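Side-chain contacts in carbohydrate oxidase (Microdochium nivale, PDB 3RJA), which oxidises the C1 hydroxyl of mono-, oligo- and polysaccharides to lactones with the help of FAD, passing the electrons to oxygen to give hydrogen peroxide: residues S192-V197 and A448-L453; V165-G170 and A455-T460; S51-A56 and D461-P466. All coordinates share one frame; numbering follows the deposited sequence.

Contact 1 (S192-V197 and A448-L453); sequences SNFGIV and ARLQKL. With FAD (flavin-adenine dinucleotide), chain B.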
loop_
_atom_site.group_PDB
_atom_site.type_symbol
_atom_site.label_atom_id
_atom_site.label_comp_id
_atom_site.label_asym_id
_atom_site.label_seq_id
_atom_site.Cartn_x
_atom_site.Cartn_y
_atom_site.Cartn_z
ATOM N N SER A 192 -8.558 8.191 0.698
ATOM C CA SER A 192 -8.141 9.274 1.568
ATOM C C SER A 192 -8.778 10.606 1.190
ATOM O O SER A 192 -8.769 11.533 1.986
ATOM C CB SER A 192 -6.612 9.414 1.556
ATOM O OG SER A 192 -6.109 9.473 0.227
ATOM N N ASN A 193 -9.268 10.701 -0.052
ATOM C CA ASN A 193 -9.859 11.930 -0.595
ATOM C C ASN A 193 -11.268 12.310 -0.121
ATOM O O ASN A 193 -11.635 13.498 -0.174
ATOM C CB ASN A 193 -9.814 11.888 -2.142
ATOM C CG ASN A 193 -8.444 12.148 -2.664
ATOM O OD1 ASN A 193 -7.958 13.275 -2.585
ATOM N ND2 ASN A 193 -7.766 11.092 -3.149
ATOM N N PHE A 194 -12.043 11.339 0.370
ATOM C CA PHE A 194 -13.502 11.536 0.439
ATOM C C PHE A 194 -14.166 11.563 1.794
ATOM O O PHE A 194 -15.348 11.881 1.883
ATOM C CB PHE A 194 -14.206 10.557 -0.504
ATOM C CG PHE A 194 -13.649 10.623 -1.915
ATOM C CD1 PHE A 194 -13.850 11.768 -2.689
ATOM C CD2 PHE A 194 -12.856 9.567 -2.430
ATOM C CE1 PHE A 194 -13.295 11.875 -3.987
ATOM C CE2 PHE A 194 -12.284 9.667 -3.738
ATOM C CZ PHE A 194 -12.520 10.819 -4.506
ATOM N N GLY A 195 -13.408 11.238 2.842
ATOM C CA GLY A 195 -13.911 11.320 4.222
ATOM C C GLY A 195 -13.016 10.498 5.083
ATOM O O GLY A 195 -11.910 10.145 4.658
ATOM N N ILE A 196 -13.464 10.171 6.297
ATOM C CA ILE A 196 -12.673 9.276 7.163
ATOM C C ILE A 196 -13.496 7.983 7.282
ATOM O O ILE A 196 -14.631 8.005 7.812
ATOM C CB ILE A 196 -12.373 9.927 8.521
ATOM C CG1 ILE A 196 -11.578 11.216 8.295
ATOM C CG2 ILE A 196 -11.634 8.930 9.474
ATOM C CD1 ILE A 196 -11.330 12.060 9.523
ATOM N N VAL A 197 -12.977 6.887 6.736
ATOM C CA VAL A 197 -13.686 5.610 6.844
ATOM C C VAL A 197 -13.671 5.189 8.312
ATOM O O VAL A 197 -12.600 5.168 8.955
ATOM C CB VAL A 197 -13.079 4.491 5.964
ATOM C CG1 VAL A 197 -13.842 3.134 6.196
ATOM C CG2 VAL A 197 -13.112 4.905 4.470
ATOM N N ALA A 448 -10.100 12.366 -13.733
ATOM C CA ALA A 448 -11.185 13.315 -14.038
ATOM C C ALA A 448 -12.461 12.980 -13.258
ATOM O O ALA A 448 -13.088 13.865 -12.695
ATOM C CB ALA A 448 -11.473 13.387 -15.572
ATOM N N ARG A 449 -12.848 11.716 -13.225
ATOM C CA ARG A 449 -13.983 11.301 -12.398
ATOM C C ARG A 449 -13.749 11.574 -10.888
ATOM O O ARG A 449 -14.669 12.027 -10.176
ATOM C CB ARG A 449 -14.307 9.824 -12.638
ATOM C CG ARG A 449 -15.551 9.339 -11.931
ATOM C CD ARG A 449 -15.962 7.927 -12.347
ATOM N NE ARG A 449 -16.925 7.385 -11.373
ATOM C CZ ARG A 449 -17.559 6.219 -11.478
ATOM N NH1 ARG A 449 -17.348 5.439 -12.528
ATOM N NH2 ARG A 449 -18.417 5.840 -10.533
ATOM N N LEU A 450 -12.516 11.346 -10.426
ATOM C CA LEU A 450 -12.159 11.567 -9.017
ATOM C C LEU A 450 -12.263 13.050 -8.636
ATOM O O LEU A 450 -12.697 13.378 -7.526
ATOM C CB LEU A 450 -10.748 11.015 -8.726
ATOM C CG LEU A 450 -10.691 9.471 -8.645
ATOM C CD1 LEU A 450 -9.257 8.985 -8.590
ATOM C CD2 LEU A 450 -11.466 8.928 -7.434
ATOM N N GLN A 451 -11.882 13.933 -9.572
ATOM C CA GLN A 451 -11.952 15.404 -9.377
ATOM C C GLN A 451 -13.394 15.909 -9.218
ATOM O O GLN A 451 -13.674 16.782 -8.372
ATOM C CB GLN A 451 -11.259 16.156 -10.530
ATOM C CG GLN A 451 -9.741 16.023 -10.531
ATOM C CD GLN A 451 -9.058 16.688 -11.727
ATOM O OE1 GLN A 451 -7.880 17.050 -11.656
ATOM N NE2 GLN A 451 -9.770 16.806 -12.827
ATOM N N LYS A 452 -14.300 15.351 -10.019
ATOM C CA LYS A 452 -15.730 15.621 -9.886
ATOM C C LYS A 452 -16.249 15.115 -8.524
ATOM O O LYS A 452 -16.922 15.842 -7.778
ATOM C CB LYS A 452 -16.502 14.967 -11.044
ATOM C CG LYS A 452 -16.090 15.480 -12.440
ATOM C CD LYS A 452 -17.230 15.349 -13.464
ATOM C CE LYS A 452 -16.739 15.576 -14.883
ATOM N NZ LYS A 452 -17.823 15.337 -15.901
ATOM N N LEU A 453 -15.932 13.862 -8.206
ATOM C CA LEU A 453 -16.361 13.270 -6.927
ATOM C C LEU A 453 -15.804 14.056 -5.715
ATOM O O LEU A 453 -16.454 14.167 -4.677
ATOM C CB LEU A 453 -15.910 11.807 -6.859
ATOM C CG LEU A 453 -16.543 10.944 -5.798
ATOM C CD1 LEU A 453 -18.030 10.685 -6.160
ATOM C CD2 LEU A 453 -15.768 9.634 -5.760
HETATM P PA FAD B . -1.458 6.200 7.179
HETATM O O1A FAD B . -2.099 6.174 8.540
HETATM O O2A FAD B . -0.159 6.962 7.102
HETATM O O5B FAD B . -2.493 6.835 6.130
HETATM C C5B FAD B . -2.233 6.734 4.734
HETATM C C4B FAD B . -3.230 7.634 3.984
HETATM O O4B FAD B . -4.558 7.146 4.180
HETATM C C3B FAD B . -3.221 9.078 4.481
HETATM O O3B FAD B . -3.621 9.934 3.407
HETATM C C2B FAD B . -4.341 9.049 5.516
HETATM O O2B FAD B . -4.921 10.289 5.845
HETATM C C1B FAD B . -5.332 8.122 4.825
HETATM N N9A FAD B . -6.189 7.472 5.812
HETATM C C8A FAD B . -5.811 6.823 6.983
HETATM N N7A FAD B . -6.951 6.377 7.578
HETATM C C5A FAD B . -8.003 6.704 6.811
HETATM C C6A FAD B . -9.376 6.488 6.967
HETATM N N6A FAD B . -9.857 5.820 8.039
HETATM N N1A FAD B . -10.221 6.948 5.970
HETATM C C2A FAD B . -9.720 7.643 4.874
HETATM N N3A FAD B . -8.370 7.893 4.737
HETATM C C4A FAD B . -7.534 7.409 5.699
HETATM N N1 FAD B . 1.844 -1.587 0.361
HETATM C C2 FAD B . 1.341 -2.636 -0.417
HETATM O O2 FAD B . 0.473 -2.448 -1.278
HETATM N N3 FAD B . 1.812 -3.916 -0.138
HETATM C C4 FAD B . 2.647 -4.249 0.911
HETATM O O4 FAD B . 2.929 -5.443 1.162
HETATM C C4X FAD B . 3.201 -3.091 1.679
HETATM N N5 FAD B . 4.025 -3.301 2.691
HETATM C C5X FAD B . 4.470 -2.269 3.485
HETATM C C6 FAD B . 5.278 -2.523 4.623
HETATM C C7 FAD B . 5.616 -1.511 5.501
HETATM C C7M FAD B . 6.509 -1.795 6.727
HETATM C C8 FAD B . 5.038 -0.231 5.324
HETATM C C8M FAD B . 5.356 0.906 6.274
HETATM C C9 FAD B . 4.302 0.051 4.183
HETATM C C9A FAD B . 3.981 -0.961 3.256
HETATM N N10 FAD B . 3.114 -0.737 2.160
HETATM C C10 FAD B . 2.776 -1.770 1.298
HETATM C "C1'" FAD B . 2.606 0.649 1.900
HETATM C "C2'" FAD B . 1.223 0.835 2.509
HETATM O "O2'" FAD B . 0.265 0.147 1.715
HETATM C "C3'" FAD B . 0.858 2.302 2.521
HETATM O "O3'" FAD B . 1.872 3.051 3.155
HETATM C "C4'" FAD B . -0.497 2.492 3.224
HETATM O "O4'" FAD B . -1.102 3.652 2.742
HETATM C "C5'" FAD B . -0.344 2.537 4.747
HETATM O "O5'" FAD B . -1.604 2.683 5.341
HETATM P P FAD B . -1.688 3.284 6.848
HETATM O O1P FAD B . -3.105 3.265 7.338
HETATM O O2P FAD B . -0.724 2.517 7.756
HETATM O O3P FAD B . -1.105 4.749 6.578
#
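Phe194 faces Leu453 across this contact with their CA atoms 8.1 Å apart, where the loop that leads into strand 196-206 meets helix 447-457. The benzyl group of Phe194 bridges the gap. Its CG lies beside the backbone N and anti to the carbonyl carbon (chi1 -53°), which sends the ring toward the helix. Two leucines one turn apart receive it. The methyl CD2 of Leu453 sits over one face, 3.9 Å from the ring centroid and 19° off the ring normal, a CH-pi contact displaced toward the rim. The methyl CD2 of Leu450 comes to the ring edge instead, with Leu450 CD2 3.6 Å from Phe194 CZ. Each leucine side chain meets Phe194 at about a right angle. The opposite ring face lies against CB of Asn193, the preceding residue, so the ring is held between its own chain and the helix. No hydrogen bond crosses between the segments.

Segment 192-197 also lines the FAD pocket. The backbone N and O of Val197 both bond to the adenine. Val197 N donates to N1A of FAD at 2.9 Å, with an N-H...N angle of 159°. N6A of FAD donates back to Val197 O at 3.0 Å. Ser192 CB lies 3.6 Å from the ribose oxygen O3B of FAD.

Helix 181-190 also borders this contact, with Leu183 against Phe194 and Trp185 and Ala190 against Leu450. Tyr443 of helix 435-443 touches Leu450 as well, while Ile196 pairs by backbone with Val166 of strand 160-166.

Contact 2 (V165-G170 and A455-T460); sequences VVLADG and AKFDPT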
loop_
_atom_site.group_PDB
_atom_site.type_symbol
_atom_site.label_atom_id
_atom_site.label_comp_id
_atom_site.label_asym_id
_atom_site.label_seq_id
_atom_site.Cartn_x
_atom_site.Cartn_y
_atom_site.Cartn_z
ATOM N N VAL A 165 -18.773 5.912 6.459
ATOM C CA VAL A 165 -17.823 7.010 6.209
ATOM C C VAL A 165 -18.302 8.267 6.916
ATOM O O VAL A 165 -19.486 8.621 6.833
ATOM C CB VAL A 165 -17.692 7.299 4.701
ATOM C CG1 VAL A 165 -16.551 8.287 4.418
ATOM C CG2 VAL A 165 -17.498 6.031 3.915
ATOM N N VAL A 166 -17.383 8.956 7.585
ATOM C CA VAL A 166 -17.632 10.316 8.105
ATOM C C VAL A 166 -17.239 11.322 7.033
ATOM O O VAL A 166 -16.057 11.367 6.618
ATOM C CB VAL A 166 -16.818 10.585 9.406
ATOM C CG1 VAL A 166 -17.041 12.039 9.916
ATOM C CG2 VAL A 166 -17.176 9.585 10.464
ATOM N N LEU A 167 -18.206 12.120 6.571
ATOM C CA LEU A 167 -17.944 13.104 5.507
ATOM C C LEU A 167 -17.417 14.415 6.059
ATOM O O LEU A 167 -17.509 14.642 7.267
ATOM C CB LEU A 167 -19.202 13.371 4.654
ATOM C CG LEU A 167 -19.843 12.156 3.989
ATOM C CD1 LEU A 167 -21.052 12.563 3.114
ATOM C CD2 LEU A 167 -18.821 11.324 3.181
ATOM N N ALA A 168 -16.956 15.298 5.160
ATOM C CA ALA A 168 -16.415 16.625 5.545
ATOM C C ALA A 168 -17.412 17.537 6.277
ATOM O O ALA A 168 -17.022 18.371 7.120
ATOM C CB ALA A 168 -15.823 17.347 4.314
ATOM N N ASP A 169 -18.693 17.367 5.975
ATOM C CA ASP A 169 -19.736 18.152 6.628
ATOM C C ASP A 169 -20.187 17.566 7.967
ATOM O O ASP A 169 -21.116 18.097 8.594
ATOM C CB ASP A 169 -20.932 18.356 5.690
ATOM C CG ASP A 169 -21.685 17.048 5.349
ATOM O OD1 ASP A 169 -21.341 15.944 5.839
ATOM O OD2 ASP A 169 -22.662 17.151 4.571
ATOM N N GLY A 170 -19.563 16.460 8.386
ATOM C CA GLY A 170 -19.914 15.812 9.660
ATOM C C GLY A 170 -20.947 14.675 9.605
ATOM O O GLY A 170 -21.163 13.967 10.601
ATOM N N ALA A 455 -15.221 17.372 -5.747
ATOM C CA ALA A 455 -16.028 18.595 -5.697
ATOM C C ALA A 455 -17.355 18.260 -4.999
ATOM O O ALA A 455 -17.864 19.063 -4.225
ATOM C CB ALA A 455 -16.278 19.179 -7.137
ATOM N N LYS A 456 -17.893 17.067 -5.253
ATOM C CA LYS A 456 -19.126 16.646 -4.590
ATOM C C LYS A 456 -18.993 16.391 -3.074
ATOM O O LYS A 456 -19.848 16.829 -2.295
ATOM C CB LYS A 456 -19.710 15.406 -5.245
ATOM C CG LYS A 456 -21.040 14.930 -4.574
ATOM C CD LYS A 456 -21.770 13.864 -5.382
ATOM C CE LYS A 456 -22.987 13.386 -4.623
ATOM N NZ LYS A 456 -23.524 12.178 -5.344
ATOM N N PHE A 457 -17.955 15.655 -2.667
ATOM C CA PHE A 457 -17.843 15.212 -1.268
ATOM C C PHE A 457 -16.948 16.036 -0.372
ATOM O O PHE A 457 -17.205 16.122 0.820
ATOM C CB PHE A 457 -17.496 13.710 -1.178
ATOM C CG PHE A 457 -18.672 12.840 -1.491
ATOM C CD1 PHE A 457 -19.715 12.712 -0.569
ATOM C CD2 PHE A 457 -18.795 12.235 -2.747
ATOM C CE1 PHE A 457 -20.854 11.939 -0.871
ATOM C CE2 PHE A 457 -19.918 11.460 -3.065
ATOM C CZ PHE A 457 -20.953 11.310 -2.144
ATOM N N ASP A 458 -15.883 16.607 -0.932
ATOM C CA ASP A 458 -14.999 17.480 -0.152
ATOM C C ASP A 458 -14.699 18.790 -0.887
ATOM O O ASP A 458 -13.541 19.096 -1.151
ATOM C CB ASP A 458 -13.709 16.746 0.264
ATOM C CG ASP A 458 -12.900 17.516 1.317
ATOM O OD1 ASP A 458 -13.467 18.431 1.971
ATOM O OD2 ASP A 458 -11.698 17.191 1.490
ATOM N N PRO A 459 -15.745 19.590 -1.193
ATOM C CA PRO A 459 -15.509 20.813 -1.981
ATOM C C PRO A 459 -14.670 21.875 -1.254
ATOM O O PRO A 459 -13.992 22.674 -1.915
ATOM C CB PRO A 459 -16.932 21.317 -2.286
ATOM C CG PRO A 459 -17.759 20.770 -1.143
ATOM C CD PRO A 459 -17.184 19.401 -0.917
ATOM N N THR A 460 -14.645 21.863 0.077
ATOM C CA THR A 460 -13.790 22.828 0.764
ATOM C C THR A 460 -12.383 22.284 1.041
ATOM O O THR A 460 -11.594 22.918 1.744
ATOM C CB THR A 460 -14.410 23.359 2.055
ATOM O OG1 THR A 460 -14.398 22.323 3.044
ATOM C CG2 THR A 460 -15.863 23.878 1.812
HETATM O O HOH W 1 -16.316 14.239 2.571
HETATM O O HOH W 2 -19.109 16.805 2.708
#
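The carbonyl oxygen of Phe457 accepts hydrogen bonds from two waters that reach across to the turn at Ala168 and Asp169. The first water lies 2.7 Å from Phe457 O and takes the N-H of Ala168 at 2.9 Å. The second lies 2.8 Å from Phe457 O, and its bond from Asp169 N is weak. No direct hydrogen bond joins the segments, so these waters carry the polar link between them.

Beside the waters is an apolar contact. Leu167 CD1 approaches the edge of the Phe457 ring, near its plane, and lies 3.9 Å from Phe457 CD1. Leu167 CD2 also comes close to the same ring carbon. On one face the Phe457 ring meets CG of Lys456, offset toward the rim.

Leu167 to Gly170 form a type I beta turn, closed by the bond from Gly170 N to Leu167 O. It is the hairpin connection between the antiparallel strands 160-166 and 172-176 of the FAD-binding region. The turn meets the C-terminal end of helix 447-457, just where Asp458 leaves helical geometry.

Ala168 CB points into this junction. With CG anti to the backbone N (chi1 -168°), Asp458 brings its OD1 to 3.5 Å from Ala168 CB. The carboxylate is held by the chain that follows: OD1 accepts from Arg462 N and OD2 from Phe463 N. Lys456 turns elsewhere and makes a salt bridge with Asp182 of helix 181-190. Leu183 of that helix touches both Leu167 and Phe457.

Contact 3 (S51-A56 and D461-P466); sequences SAVQCA and DRFYYP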
loop_
_atom_site.group_PDB
_atom_site.type_symbol
_atom_site.label_atom_id
_atom_site.label_comp_id
_atom_site.label_asym_id
_atom_site.label_seq_id
_atom_site.Cartn_x
_atom_site.Cartn_y
_atom_site.Cartn_z
ATOM N N SER A 51 -17.242 14.102 15.775
ATOM C CA SER A 51 -17.062 15.308 16.558
ATOM C C SER A 51 -15.741 16.015 16.196
ATOM O O SER A 51 -15.672 17.262 16.191
ATOM C CB SER A 51 -17.051 14.939 18.046
ATOM O OG SER A 51 -18.322 14.412 18.424
ATOM N N ALA A 52 -14.694 15.223 15.924
ATOM C CA ALA A 52 -13.406 15.800 15.546
ATOM C C ALA A 52 -13.559 16.570 14.227
ATOM O O ALA A 52 -13.074 17.671 14.110
ATOM C CB ALA A 52 -12.285 14.716 15.457
ATOM N N VAL A 53 -14.258 15.995 13.259
ATOM C CA VAL A 53 -14.518 16.672 11.984
ATOM C C VAL A 53 -15.354 17.965 12.196
ATOM O O VAL A 53 -15.069 18.993 11.576
ATOM C CB VAL A 53 -15.112 15.673 10.936
ATOM C CG1 VAL A 53 -15.656 16.354 9.671
ATOM C CG2 VAL A 53 -14.058 14.617 10.560
ATOM N N GLN A 54 -16.338 17.938 13.100
ATOM C CA GLN A 54 -17.060 19.159 13.510
ATOM C C GLN A 54 -16.136 20.283 14.042
ATOM O O GLN A 54 -16.246 21.446 13.621
ATOM C CB GLN A 54 -18.078 18.824 14.613
ATOM C CG GLN A 54 -19.386 18.238 14.164
ATOM C CD GLN A 54 -20.410 18.269 15.298
ATOM O OE1 GLN A 54 -20.322 17.491 16.272
ATOM N NE2 GLN A 54 -21.381 19.185 15.189
ATOM N N CYS A 55 -15.241 19.950 14.977
ATOM C CA CYS A 55 -14.269 20.937 15.505
ATOM C C CYS A 55 -13.404 21.548 14.398
ATOM O O CYS A 55 -13.133 22.778 14.382
ATOM C CB CYS A 55 -13.376 20.279 16.575
ATOM S SG CYS A 55 -14.280 19.972 18.106
ATOM N N ALA A 56 -12.963 20.690 13.485
ATOM C CA ALA A 56 -12.137 21.142 12.365
ATOM C C ALA A 56 -12.918 22.198 11.588
ATOM O O ALA A 56 -12.383 23.278 11.286
ATOM C CB ALA A 56 -11.766 19.973 11.467
ATOM N N ASP A 461 -12.062 21.111 0.497
ATOM C CA ASP A 461 -10.727 20.533 0.720
ATOM C C ASP A 461 -10.436 20.414 2.241
ATOM O O ASP A 461 -9.320 20.692 2.705
ATOM C CB ASP A 461 -9.679 21.417 0.038
ATOM C CG ASP A 461 -8.633 20.618 -0.745
ATOM O OD1 ASP A 461 -8.655 19.368 -0.741
ATOM O OD2 ASP A 461 -7.760 21.271 -1.344
ATOM N N ARG A 462 -11.457 20.025 3.003
ATOM C CA ARG A 462 -11.359 19.874 4.457
ATOM C C ARG A 462 -10.308 18.819 4.829
ATOM O O ARG A 462 -9.626 18.926 5.861
ATOM C CB ARG A 462 -12.731 19.481 5.028
ATOM C CG ARG A 462 -12.748 19.114 6.517
ATOM C CD ARG A 462 -12.474 20.324 7.378
ATOM N NE ARG A 462 -13.438 21.398 7.144
ATOM C CZ ARG A 462 -13.111 22.686 7.110
ATOM N NH1 ARG A 462 -11.850 23.028 7.290
ATOM N NH2 ARG A 462 -14.029 23.629 6.899
ATOM N N PHE A 463 -10.194 17.800 3.991
ATOM C CA PHE A 463 -9.253 16.713 4.223
ATOM C C PHE A 463 -7.940 16.893 3.459
ATOM O O PHE A 463 -7.220 15.927 3.234
ATOM C CB PHE A 463 -9.893 15.370 3.873
ATOM C CG PHE A 463 -11.136 15.060 4.672
ATOM C CD1 PHE A 463 -11.068 14.876 6.058
ATOM C CD2 PHE A 463 -12.363 14.888 4.030
ATOM C CE1 PHE A 463 -12.220 14.567 6.800
ATOM C CE2 PHE A 463 -13.522 14.561 4.765
ATOM C CZ PHE A 463 -13.449 14.415 6.155
ATOM N N TYR A 464 -7.625 18.135 3.089
ATOM C CA TYR A 464 -6.441 18.448 2.277
ATOM C C TYR A 464 -5.136 17.788 2.705
ATOM O O TYR A 464 -4.802 17.711 3.908
ATOM C CB TYR A 464 -6.184 19.944 2.306
ATOM C CG TYR A 464 -4.877 20.362 1.655
ATOM C CD1 TYR A 464 -4.772 20.494 0.262
ATOM C CD2 TYR A 464 -3.749 20.623 2.431
ATOM C CE1 TYR A 464 -3.560 20.900 -0.345
ATOM C CE2 TYR A 464 -2.533 21.016 1.841
ATOM C CZ TYR A 464 -2.443 21.152 0.466
ATOM O OH TYR A 464 -1.244 21.530 -0.092
ATOM N N TYR A 465 -4.387 17.360 1.693
ATOM C CA TYR A 465 -2.973 17.108 1.843
ATOM C C TYR A 465 -2.341 17.356 0.475
ATOM O O TYR A 465 -3.057 17.415 -0.535
ATOM C CB TYR A 465 -2.707 15.689 2.390
ATOM C CG TYR A 465 -3.114 14.492 1.513
ATOM C CD1 TYR A 465 -4.439 14.018 1.495
ATOM C CD2 TYR A 465 -2.164 13.792 0.753
ATOM C CE1 TYR A 465 -4.806 12.898 0.701
ATOM C CE2 TYR A 465 -2.522 12.664 -0.030
ATOM C CZ TYR A 465 -3.839 12.206 -0.036
ATOM O OH TYR A 465 -4.210 11.069 -0.804
ATOM N N PRO A 466 -1.007 17.476 0.422
ATOM C CA PRO A 466 -0.462 18.018 -0.827
ATOM C C PRO A 466 -0.609 17.137 -2.079
ATOM O O PRO A 466 -0.327 17.619 -3.191
ATOM C CB PRO A 466 1.031 18.257 -0.493
ATOM C CG PRO A 466 1.038 18.487 0.980
ATOM C CD PRO A 466 0.006 17.466 1.498
#
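A type I beta turn, Asp461 to Tyr464, follows helix 447-457 and packs against helix 46-58 of the FAD-binding region. It is closed by a 3.1 Å bond from Tyr464 N to Asp461 O. The two central residues of the turn make the contact. Val53 CG2 approaches the edge of the Phe463 ring, near its plane, at 4.2 Å from Phe463 CE1. The two side chains meet at about a right angle.

Arg462 is modelled in two conformers, so the details of its side chain are less certain. In the one described, its CD lies 4.2 Å from Ala56 CB. Bends at chi2 (68°) and chi3 (58°) carry the guanidinium beside Ala56 O, which stands over one face, offset toward the rim. This is packing without a hydrogen bond; in this conformer NH1 bonds instead to the carbonyl oxygen of Leu61. The contact is buried and mainly apolar.

Val63 of strand 63-66 touches Ala56, Arg462 and Phe463, and its backbone bonds to that of Arg462. Ile196 of strand 196-206 touches both Val53 and Phe463. A disulfide from Cys55 to Cys6 ties helix 46-58 to helix 2-9, near the chain's N terminus.

Overall arrangement
From the N terminus, helix 46-58 supplies the first half of contact 3, the hairpin turn 165-170 that of contact 2, and segment 192-197 that of contact 1. The second halves come in reverse order, 448-453, 455-460 and 461-466. The three loops therefore nest without crossing: contact 1 closes the innermost, contact 2 the next, and contact 3 the widest, spanning 404 residues between its segments. Together they bind the C-terminal helix 447-457 and its following turn to the FAD-binding region. Contacts 1 and 2 share that helix and reach neighbouring strands of one sheet, 196-206 and 160-166. A probable hydrogen bond between Ser192 and Tyr465 links contacts 1 and 3.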